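Local atomic coordinates of endoglucanase A (Clostridium cellulolyticum, PDB entry 1EDG), a protein that hydrolyses internal beta-1,4-glucosidic linkages of cellulose, as an endoglucanase of glycosyl hydrolase family 5. Residues A[65-75]-A[355-363]; A[177-185]-A[224-235]. All coordinates share one frame; numbering follows the deposited sequence.

Contact 1: A[65-75]-A[355-363]; sequences QMIDAIKQKGF and FDRRSCQFK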
loop_
_atom_site.group_PDB
_atom_site.type_symbol
_atom_site.label_atom_id
_atom_site.label_comp_id
_atom_site.label_asym_id
_atom_site.label_seq_id
_atom_site.Cartn_x
_atom_site.Cartn_y
_atom_site.Cartn_z
ATOM N N GLN A 65 -8.908 -16.479 11.786
ATOM C CA GLN A 65 -9.612 -17.200 10.723
ATOM C C GLN A 65 -9.682 -16.386 9.430
ATOM O O GLN A 65 -9.530 -16.939 8.341
ATOM C CB GLN A 65 -11.016 -17.625 11.189
ATOM C CG GLN A 65 -12.048 -17.906 10.069
ATOM C CD GLN A 65 -11.816 -19.200 9.260
ATOM O OE1 GLN A 65 -10.698 -19.500 8.816
ATOM N NE2 GLN A 65 -12.896 -19.943 9.028
ATOM N N MET A 66 -9.886 -15.077 9.550
ATOM C CA MET A 66 -9.953 -14.207 8.382
ATOM C C MET A 66 -8.646 -14.278 7.594
ATOM O O MET A 66 -8.658 -14.452 6.371
ATOM C CB MET A 66 -10.205 -12.757 8.801
ATOM C CG MET A 66 -11.605 -12.471 9.301
ATOM S SD MET A 66 -11.745 -10.773 9.899
ATOM C CE MET A 66 -13.237 -10.900 10.891
ATOM N N ILE A 67 -7.528 -14.153 8.310
ATOM C CA ILE A 67 -6.194 -14.190 7.715
ATOM C C ILE A 67 -5.907 -15.578 7.124
ATOM O O ILE A 67 -5.296 -15.690 6.053
ATOM C CB ILE A 67 -5.093 -13.787 8.754
ATOM C CG1 ILE A 67 -5.390 -12.398 9.337
ATOM C CG2 ILE A 67 -3.707 -13.782 8.109
ATOM C CD1 ILE A 67 -5.587 -11.308 8.293
ATOM N N ASP A 68 -6.362 -16.631 7.805
ATOM C CA ASP A 68 -6.167 -17.995 7.312
ATOM C C ASP A 68 -6.799 -18.120 5.922
ATOM O O ASP A 68 -6.214 -18.717 5.012
ATOM C CB ASP A 68 -6.836 -19.020 8.240
ATOM C CG ASP A 68 -6.129 -19.178 9.574
ATOM O OD1 ASP A 68 -4.956 -18.763 9.719
ATOM O OD2 ASP A 68 -6.764 -19.745 10.490
ATOM N N ALA A 69 -7.995 -17.560 5.768
ATOM C CA ALA A 69 -8.721 -17.607 4.508
ATOM C C ALA A 69 -7.993 -16.864 3.384
ATOM O O ALA A 69 -7.942 -17.335 2.240
ATOM C CB ALA A 69 -10.113 -17.049 4.693
ATOM N N ILE A 70 -7.437 -15.702 3.713
ATOM C CA ILE A 70 -6.703 -14.890 2.745
ATOM C C ILE A 70 -5.512 -15.683 2.202
ATOM O O ILE A 70 -5.298 -15.745 0.986
ATOM C CB ILE A 70 -6.203 -13.568 3.396
ATOM C CG1 ILE A 70 -7.395 -12.721 3.859
ATOM C CG2 ILE A 70 -5.303 -12.793 2.439
ATOM C CD1 ILE A 70 -8.363 -12.378 2.761
ATOM N N LYS A 71 -4.750 -16.295 3.103
ATOM C CA LYS A 71 -3.589 -17.089 2.713
ATOM C C LYS A 71 -3.998 -18.274 1.839
ATOM O O LYS A 71 -3.379 -18.545 0.808
ATOM C CB LYS A 71 -2.845 -17.602 3.942
ATOM C CG LYS A 71 -1.643 -18.441 3.574
ATOM C CD LYS A 71 -0.933 -18.997 4.769
ATOM C CE LYS A 71 0.328 -19.718 4.318
ATOM N NZ LYS A 71 1.233 -18.807 3.538
ATOM N N GLN A 72 -5.056 -18.961 2.248
ATOM C CA GLN A 72 -5.563 -20.114 1.515
ATOM C C GLN A 72 -5.863 -19.777 0.050
ATOM O O GLN A 72 -5.692 -20.618 -0.831
ATOM C CB GLN A 72 -6.826 -20.644 2.202
ATOM C CG GLN A 72 -7.401 -21.914 1.597
ATOM C CD GLN A 72 -8.844 -22.142 2.013
ATOM O OE1 GLN A 72 -9.772 -21.865 1.249
ATOM N NE2 GLN A 72 -9.044 -22.620 3.240
ATOM N N LYS A 73 -6.296 -18.547 -0.209
ATOM C CA LYS A 73 -6.607 -18.122 -1.567
ATOM C C LYS A 73 -5.381 -17.971 -2.462
ATOM O O LYS A 73 -5.485 -18.083 -3.687
ATOM C CB LYS A 73 -7.378 -16.803 -1.558
ATOM C CG LYS A 73 -8.833 -16.937 -1.935
ATOM C CD LYS A 73 -9.002 -17.589 -3.297
ATOM C CE LYS A 73 -10.464 -17.651 -3.683
ATOM N NZ LYS A 73 -10.724 -18.719 -4.684
ATOM N N GLY A 74 -4.231 -17.679 -1.866
ATOM C CA GLY A 74 -3.027 -17.510 -2.662
ATOM C C GLY A 74 -2.232 -16.255 -2.338
ATOM O O GLY A 74 -1.110 -16.093 -2.824
ATOM N N PHE A 75 -2.810 -15.358 -1.544
ATOM C CA PHE A 75 -2.110 -14.132 -1.153
ATOM C C PHE A 75 -0.971 -14.513 -0.213
ATOM O O PHE A 75 -1.136 -15.402 0.623
ATOM C CB PHE A 75 -3.066 -13.182 -0.414
ATOM C CG PHE A 75 -4.146 -12.593 -1.282
ATOM C CD1 PHE A 75 -3.891 -11.475 -2.075
ATOM C CD2 PHE A 75 -5.425 -13.144 -1.295
ATOM C CE1 PHE A 75 -4.899 -10.913 -2.868
ATOM C CE2 PHE A 75 -6.433 -12.594 -2.079
ATOM C CZ PHE A 75 -6.174 -11.478 -2.869
ATOM N N PHE A 355 -13.385 -9.292 0.145
ATOM C CA PHE A 355 -13.440 -10.378 1.119
ATOM C C PHE A 355 -14.497 -10.059 2.177
ATOM O O PHE A 355 -14.377 -9.062 2.900
ATOM C CB PHE A 355 -12.071 -10.557 1.778
ATOM C CG PHE A 355 -12.028 -11.635 2.830
ATOM C CD1 PHE A 355 -12.118 -12.977 2.480
ATOM C CD2 PHE A 355 -11.840 -11.309 4.167
ATOM C CE1 PHE A 355 -12.017 -13.974 3.443
ATOM C CE2 PHE A 355 -11.741 -12.299 5.142
ATOM C CZ PHE A 355 -11.826 -13.636 4.779
ATOM N N ASP A 356 -15.548 -10.872 2.235
ATOM C CA ASP A 356 -16.602 -10.667 3.222
ATOM C C ASP A 356 -16.073 -11.203 4.545
ATOM O O ASP A 356 -16.073 -12.413 4.783
ATOM C CB ASP A 356 -17.877 -11.411 2.817
ATOM C CG ASP A 356 -19.084 -10.997 3.645
ATOM O OD1 ASP A 356 -19.670 -9.934 3.357
ATOM O OD2 ASP A 356 -19.448 -11.730 4.583
ATOM N N ARG A 357 -15.579 -10.301 5.388
ATOM C CA ARG A 357 -15.012 -10.675 6.683
ATOM C C ARG A 357 -16.007 -11.348 7.623
ATOM O O ARG A 357 -15.622 -12.108 8.512
ATOM C CB ARG A 357 -14.352 -9.457 7.344
ATOM C CG ARG A 357 -12.912 -9.238 6.866
ATOM C CD ARG A 357 -12.647 -7.843 6.305
ATOM N NE ARG A 357 -12.179 -6.921 7.328
ATOM C CZ ARG A 357 -11.517 -5.786 7.101
ATOM N NH1 ARG A 357 -11.207 -5.377 5.875
ATOM N NH2 ARG A 357 -11.177 -5.038 8.129
ATOM N N ARG A 358 -17.287 -11.098 7.385
ATOM C CA ARG A 358 -18.361 -11.676 8.184
ATOM C C ARG A 358 -18.430 -13.196 7.990
ATOM O O ARG A 358 -18.419 -13.953 8.962
ATOM C CB ARG A 358 -19.683 -11.044 7.768
ATOM C CG ARG A 358 -20.835 -11.265 8.720
ATOM C CD ARG A 358 -22.150 -10.887 8.052
ATOM N NE ARG A 358 -22.041 -9.654 7.270
ATOM C CZ ARG A 358 -22.073 -9.604 5.939
ATOM N NH1 ARG A 358 -22.210 -10.719 5.231
ATOM N NH2 ARG A 358 -21.962 -8.438 5.316
ATOM N N SER A 359 -18.455 -13.638 6.733
ATOM C CA SER A 359 -18.543 -15.063 6.413
ATOM C C SER A 359 -17.219 -15.725 6.044
ATOM O O SER A 359 -17.180 -16.924 5.757
ATOM C CB SER A 359 -19.549 -15.271 5.283
ATOM O OG SER A 359 -19.270 -14.420 4.186
ATOM N N CYS A 360 -16.140 -14.947 6.062
ATOM C CA CYS A 360 -14.805 -15.433 5.718
ATOM C C CYS A 360 -14.683 -16.015 4.313
ATOM O O CYS A 360 -14.047 -17.049 4.109
ATOM C CB CYS A 360 -14.278 -16.427 6.755
ATOM S SG CYS A 360 -13.561 -15.650 8.223
ATOM N N GLN A 361 -15.278 -15.338 3.341
ATOM C CA GLN A 361 -15.186 -15.775 1.958
ATOM C C GLN A 361 -15.302 -14.588 1.014
ATOM O O GLN A 361 -15.881 -13.552 1.359
ATOM C CB GLN A 361 -16.232 -16.845 1.632
ATOM C CG GLN A 361 -17.670 -16.389 1.689
ATOM C CD GLN A 361 -18.627 -17.526 1.405
ATOM O OE1 GLN A 361 -19.190 -17.628 0.310
ATOM N NE2 GLN A 361 -18.805 -18.404 2.383
ATOM N N PHE A 362 -14.698 -14.725 -0.161
ATOM C CA PHE A 362 -14.716 -13.668 -1.160
ATOM C C PHE A 362 -16.048 -13.570 -1.900
ATOM O O PHE A 362 -16.613 -14.578 -2.334
ATOM C CB PHE A 362 -13.562 -13.857 -2.149
ATOM C CG PHE A 362 -12.202 -13.668 -1.534
ATOM C CD1 PHE A 362 -11.561 -14.722 -0.887
ATOM C CD2 PHE A 362 -11.560 -12.437 -1.604
ATOM C CE1 PHE A 362 -10.298 -14.548 -0.320
ATOM C CE2 PHE A 362 -10.297 -12.255 -1.040
ATOM C CZ PHE A 362 -9.667 -13.312 -0.399
ATOM N N LYS A 363 -16.534 -12.342 -2.051
ATOM C CA LYS A 363 -17.795 -12.072 -2.725
ATOM C C LYS A 363 -17.717 -12.026 -4.254
ATOM O O LYS A 363 -18.715 -12.289 -4.939
ATOM C CB LYS A 363 -18.412 -10.783 -2.185
ATOM C CG LYS A 363 -19.135 -10.967 -0.863
ATOM C CD LYS A 363 -20.492 -11.618 -1.080
ATOM C CE LYS A 363 -21.114 -12.101 0.228
ATOM N NZ LYS A 363 -20.461 -13.348 0.733
#

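Contact 2: A[177-185]-A[224-235]; sequences ANEWWPELT and YVASPDGATNDY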
loop_
_atom_site.group_PDB
_atom_site.type_symbol
_atom_site.label_atom_id
_atom_site.label_comp_id
_atom_site.label_asym_id
_atom_site.label_seq_id
_atom_site.Cartn_x
_atom_site.Cartn_y
_atom_site.Cartn_z
ATOM N N ALA A 177 -4.656 22.885 -3.583
ATOM C CA ALA A 177 -5.250 22.632 -4.892
ATOM C C ALA A 177 -4.608 21.430 -5.579
ATOM O O ALA A 177 -5.260 20.719 -6.339
ATOM C CB ALA A 177 -5.119 23.864 -5.769
ATOM N N ASN A 178 -3.324 21.218 -5.312
ATOM C CA ASN A 178 -2.574 20.108 -5.893
ATOM C C ASN A 178 -2.364 18.996 -4.873
ATOM O O ASN A 178 -1.311 18.367 -4.835
ATOM C CB ASN A 178 -1.216 20.590 -6.406
ATOM C CG ASN A 178 -1.343 21.685 -7.442
ATOM O OD1 ASN A 178 -0.835 22.793 -7.252
ATOM N ND2 ASN A 178 -2.041 21.394 -8.531
ATOM N N GLU A 179 -3.368 18.763 -4.041
ATOM C CA GLU A 179 -3.283 17.721 -3.026
ATOM C C GLU A 179 -3.157 16.321 -3.637
ATOM O O GLU A 179 -2.399 15.489 -3.137
ATOM C CB GLU A 179 -4.519 17.762 -2.118
ATOM C CG GLU A 179 -4.548 16.670 -1.054
ATOM C CD GLU A 179 -5.844 16.625 -0.249
ATOM O OE1 GLU A 179 -6.624 17.601 -0.281
ATOM O OE2 GLU A 179 -6.083 15.603 0.428
ATOM N N TRP A 180 -3.862 16.086 -4.739
ATOM C CA TRP A 180 -3.874 14.770 -5.361
ATOM C C TRP A 180 -2.980 14.511 -6.567
ATOM O O TRP A 180 -3.064 13.443 -7.180
ATOM C CB TRP A 180 -5.320 14.364 -5.654
ATOM C CG TRP A 180 -6.157 14.349 -4.411
ATOM C CD1 TRP A 180 -7.123 15.248 -4.060
ATOM C CD2 TRP A 180 -6.057 13.421 -3.321
ATOM N NE1 TRP A 180 -7.625 14.942 -2.818
ATOM C CE2 TRP A 180 -6.991 13.826 -2.342
ATOM C CE3 TRP A 180 -5.268 12.291 -3.078
ATOM C CZ2 TRP A 180 -7.157 13.138 -1.136
ATOM C CZ3 TRP A 180 -5.434 11.606 -1.876
ATOM C CH2 TRP A 180 -6.372 12.035 -0.922
ATOM N N TRP A 181 -2.093 15.445 -6.885
ATOM C CA TRP A 181 -1.196 15.261 -8.020
ATOM C C TRP A 181 -0.032 16.232 -7.959
ATOM O O TRP A 181 -0.223 17.425 -7.723
ATOM C CB TRP A 181 -1.951 15.423 -9.343
ATOM C CG TRP A 181 -2.569 16.780 -9.542
ATOM C CD1 TRP A 181 -3.529 17.373 -8.766
ATOM C CD2 TRP A 181 -2.287 17.698 -10.602
ATOM N NE1 TRP A 181 -3.861 18.601 -9.282
ATOM C CE2 TRP A 181 -3.114 18.826 -10.410
ATOM C CE3 TRP A 181 -1.415 17.676 -11.699
ATOM C CZ2 TRP A 181 -3.097 19.925 -11.275
ATOM C CZ3 TRP A 181 -1.398 18.766 -12.559
ATOM C CH2 TRP A 181 -2.235 19.876 -12.340
ATOM N N PRO A 182 1.196 15.731 -8.163
ATOM C CA PRO A 182 2.396 16.567 -8.128
ATOM C C PRO A 182 2.590 17.459 -9.362
ATOM O O PRO A 182 3.261 17.073 -10.326
ATOM C CB PRO A 182 3.518 15.535 -7.979
ATOM C CG PRO A 182 2.999 14.366 -8.744
ATOM C CD PRO A 182 1.549 14.307 -8.317
ATOM N N GLU A 183 1.971 18.636 -9.343
ATOM C CA GLU A 183 2.110 19.595 -10.437
ATOM C C GLU A 183 3.469 20.266 -10.227
ATOM O O GLU A 183 3.579 21.221 -9.465
ATOM C CB GLU A 183 0.981 20.629 -10.376
ATOM C CG GLU A 183 1.145 21.832 -11.305
ATOM C CD GLU A 183 1.299 21.445 -12.763
ATOM O OE1 GLU A 183 2.446 21.235 -13.210
ATOM O OE2 GLU A 183 0.277 21.363 -13.471
ATOM N N LEU A 184 4.491 19.768 -10.916
ATOM C CA LEU A 184 5.858 20.274 -10.775
ATOM C C LEU A 184 6.122 21.759 -11.022
ATOM O O LEU A 184 7.227 22.239 -10.769
ATOM C CB LEU A 184 6.826 19.436 -11.613
ATOM C CG LEU A 184 6.958 17.962 -11.224
ATOM C CD1 LEU A 184 7.983 17.300 -12.122
ATOM C CD2 LEU A 184 7.367 17.829 -9.767
ATOM N N THR A 185 5.132 22.478 -11.539
ATOM C CA THR A 185 5.298 23.902 -11.789
ATOM C C THR A 185 4.989 24.685 -10.516
ATOM O O THR A 185 5.517 25.778 -10.302
ATOM C CB THR A 185 4.372 24.389 -12.928
ATOM O OG1 THR A 185 3.003 24.137 -12.584
ATOM C CG2 THR A 185 4.701 23.670 -14.229
ATOM N N TYR A 224 5.559 11.962 -3.711
ATOM C CA TYR A 224 4.363 12.780 -3.475
ATOM C C TYR A 224 3.063 12.002 -3.749
ATOM O O TYR A 224 2.860 11.488 -4.857
ATOM C CB TYR A 224 4.416 14.056 -4.330
ATOM C CG TYR A 224 3.387 15.101 -3.947
ATOM C CD1 TYR A 224 3.615 15.977 -2.889
ATOM C CD2 TYR A 224 2.176 15.191 -4.625
ATOM C CE1 TYR A 224 2.655 16.914 -2.509
ATOM C CE2 TYR A 224 1.210 16.121 -4.256
ATOM C CZ TYR A 224 1.451 16.977 -3.195
ATOM O OH TYR A 224 0.468 17.858 -2.803
ATOM N N VAL A 225 2.199 11.935 -2.730
ATOM C CA VAL A 225 0.904 11.228 -2.742
ATOM C C VAL A 225 1.021 9.780 -3.229
ATOM O O VAL A 225 0.029 9.183 -3.659
ATOM C CB VAL A 225 -0.191 11.948 -3.584
ATOM C CG1 VAL A 225 -1.586 11.520 -3.131
ATOM C CG2 VAL A 225 -0.091 13.412 -3.421
ATOM N N ALA A 226 2.224 9.217 -3.124
ATOM C CA ALA A 226 2.515 7.853 -3.573
ATOM C C ALA A 226 2.135 7.641 -5.043
ATOM O O ALA A 226 1.832 6.521 -5.459
ATOM C CB ALA A 226 1.811 6.819 -2.683
ATOM N N SER A 227 2.130 8.708 -5.837
ATOM C CA SER A 227 1.784 8.570 -7.251
ATOM C C SER A 227 2.989 8.082 -8.063
ATOM O O SER A 227 4.141 8.186 -7.621
ATOM C CB SER A 227 1.267 9.896 -7.822
ATOM O OG SER A 227 2.283 10.878 -7.846
ATOM N N PRO A 228 2.736 7.471 -9.230
ATOM C CA PRO A 228 3.849 6.995 -10.056
ATOM C C PRO A 228 4.756 8.176 -10.418
ATOM O O PRO A 228 5.983 8.069 -10.332
ATOM C CB PRO A 228 3.135 6.434 -11.287
ATOM C CG PRO A 228 1.847 5.925 -10.719
ATOM C CD PRO A 228 1.440 7.049 -9.793
ATOM N N ASP A 229 4.149 9.313 -10.762
ATOM C CA ASP A 229 4.906 10.516 -11.111
ATOM C C ASP A 229 5.693 11.063 -9.926
ATOM O O ASP A 229 6.760 11.648 -10.104
ATOM C CB ASP A 229 3.986 11.601 -11.672
ATOM C CG ASP A 229 3.521 11.302 -13.089
ATOM O OD1 ASP A 229 4.232 10.584 -13.823
ATOM O OD2 ASP A 229 2.443 11.795 -13.476
ATOM N N GLY A 230 5.170 10.877 -8.718
ATOM C CA GLY A 230 5.872 11.333 -7.535
ATOM C C GLY A 230 7.169 10.568 -7.333
ATOM O O GLY A 230 8.121 11.079 -6.743
ATOM N N ALA A 231 7.213 9.335 -7.826
ATOM C CA ALA A 231 8.401 8.506 -7.680
ATOM C C ALA A 231 9.348 8.574 -8.879
ATOM O O ALA A 231 10.549 8.338 -8.736
ATOM C CB ALA A 231 7.996 7.056 -7.411
ATOM N N THR A 232 8.817 8.888 -10.056
ATOM C CA THR A 232 9.648 8.941 -11.251
ATOM C C THR A 232 10.213 10.309 -11.630
ATOM O O THR A 232 11.149 10.382 -12.431
ATOM C CB THR A 232 8.927 8.323 -12.471
ATOM O OG1 THR A 232 7.701 9.020 -12.716
ATOM C CG2 THR A 232 8.635 6.845 -12.226
ATOM N N ASN A 233 9.662 11.384 -11.070
ATOM C CA ASN A 233 10.151 12.724 -11.394
ATOM C C ASN A 233 11.589 12.933 -10.905
ATOM O O ASN A 233 12.069 12.236 -10.004
ATOM C CB ASN A 233 9.215 13.821 -10.852
ATOM C CG ASN A 233 9.361 14.039 -9.355
ATOM O OD1 ASN A 233 10.293 14.707 -8.900
ATOM N ND2 ASN A 233 8.436 13.484 -8.578
ATOM N N ASP A 234 12.261 13.915 -11.494
ATOM C CA ASP A 234 13.649 14.212 -11.164
ATOM C C ASP A 234 13.921 14.683 -9.743
ATOM O O ASP A 234 15.039 14.537 -9.256
ATOM C CB ASP A 234 14.219 15.219 -12.168
ATOM C CG ASP A 234 14.187 14.699 -13.599
ATOM O OD1 ASP A 234 14.547 13.519 -13.821
ATOM O OD2 ASP A 234 13.796 15.474 -14.499
ATOM N N TYR A 235 12.919 15.256 -9.084
ATOM C CA TYR A 235 13.088 15.744 -7.714
ATOM C C TYR A 235 13.091 14.644 -6.651
ATOM O O TYR A 235 13.558 14.868 -5.528
ATOM C CB TYR A 235 12.023 16.791 -7.378
ATOM C CG TYR A 235 12.136 18.043 -8.210
ATOM C CD1 TYR A 235 13.218 18.908 -8.050
ATOM C CD2 TYR A 235 11.191 18.342 -9.191
ATOM C CE1 TYR A 235 13.361 20.040 -8.851
ATOM C CE2 TYR A 235 11.322 19.471 -10.000
ATOM C CZ TYR A 235 12.413 20.313 -9.824
ATOM O OH TYR A 235 12.572 21.421 -10.624
#

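Contact 1: A[65-75]-A[355-363]
Asp356 OD2, in the hairpin whose Phe355, Cys360 and Phe362 pack on Met66, Ala69 and Ile70, accepts two hydrogen bonds from one residue: Ser359 OG at 2.7 Å and Ser359 N at 3.0 Å. Both donors meet it on the anti side and out of the carboxylate plane, and the bond from Ser359 N makes an Asx motif; Arg358 NH1 adds only charge, since none of its N-H groups points at the oxygen. A G1 beta bulge, with Cys360 and Gln361 opposite Asp356, closes the hairpin of strands 355-356 and 361-362.

The grip on helix 64-73 is apolar. Ile70 CD1 sits 3.7 Å from the centroid of the Phe355 ring, 10° off its normal, a CH-pi contact. Phe355 turns its CD1 corner onto the middle of the Phe362 ring, 3.6 Å above it, the two planes steeply inclined, and Ile70 CD1 also touches Phe362 CZ. At one end Cys360 SG presses on Gln65 CG at 3.3 Å, while the Met66 thioether crosses the Arg357 chain at about a right angle, SD to CG 3.6 Å. At the other, Lys73 slides past Phe362 in the opposite direction, with CG only 3.2 Å from CE1; its chi1 of -108° is far from staggered, which suggests strain.

Lys73 NZ forms a salt bridge with Asp369, and Arg357 NH2 a hydrogen bond with Thr38. The hairpin follows the last barrel strand, 336-339, and packs on helix 64-73, which leads into strand 77-80, while Ile368 of helix 365-374 touches Lys73, Phe75 and Phe362.

Contact 2: A[177-185]-A[224-235]
Pro182, Tyr224 and Leu184 bury the most surface here. The proline, centre of an inverse gamma turn, lays CB 3.6 Å from Tyr224 CD2 and CD 3.5 Å from Ser227 OG. That hydroxyl is already engaged: it donates to Tyr224 O and, as N-cap of helix 228-232, accepts from Gly230 N, so the proline ring rests on a fixed helix start.

Tyr224 swings its ring away from its own backbone N (chi1 -168°) and reaches the backbone of the 177-185 loop, where its OH donates to Asn178 O at 2.7 Å, from above the carbonyl plane and not along a lone pair. The same oxygen accepts a hydrogen bond from Leu173 N. Beside it, Val225 CG2 is pressed to 3.1 Å from Glu179 O, a buried carbonyl that finds no polar partner.

Leu184 forks at the far end: CD1 meets Asn233 CB, and CD2 approaches the edge of the Tyr235 ring, 3.9 Å from its CD2.

These are loops following adjacent barrel strands, 163-166 and 219-222, at the end of the barrel where family 5 enzymes bind substrate. Helix 187-209 runs alongside, its Ser192 touching Tyr224 and Ile193 both Leu184 and Tyr235.

From the N terminus, the chain leaves barrel strand 32-34, passes helix 53-56 and enters helix 64-73, the first half of contact 1. It then passes through strands 77-80, 116-120 and 163-166 before segment 177-185, which contact 2 joins to segment 224-235 after 38 residues that hold helix 187-209 and strand 219-222. The remaining strands follow, and the hairpin of 355-363 returns to helix 64-73. Contact 1 therefore spans 279 residues, with the shorter closure of contact 2 lying wholly within that span. One ties the two ends of the barrel sequence together, the other the loops of neighbouring middle strands; their centres are 34 Å apart, on opposite sides of the molecule's centre.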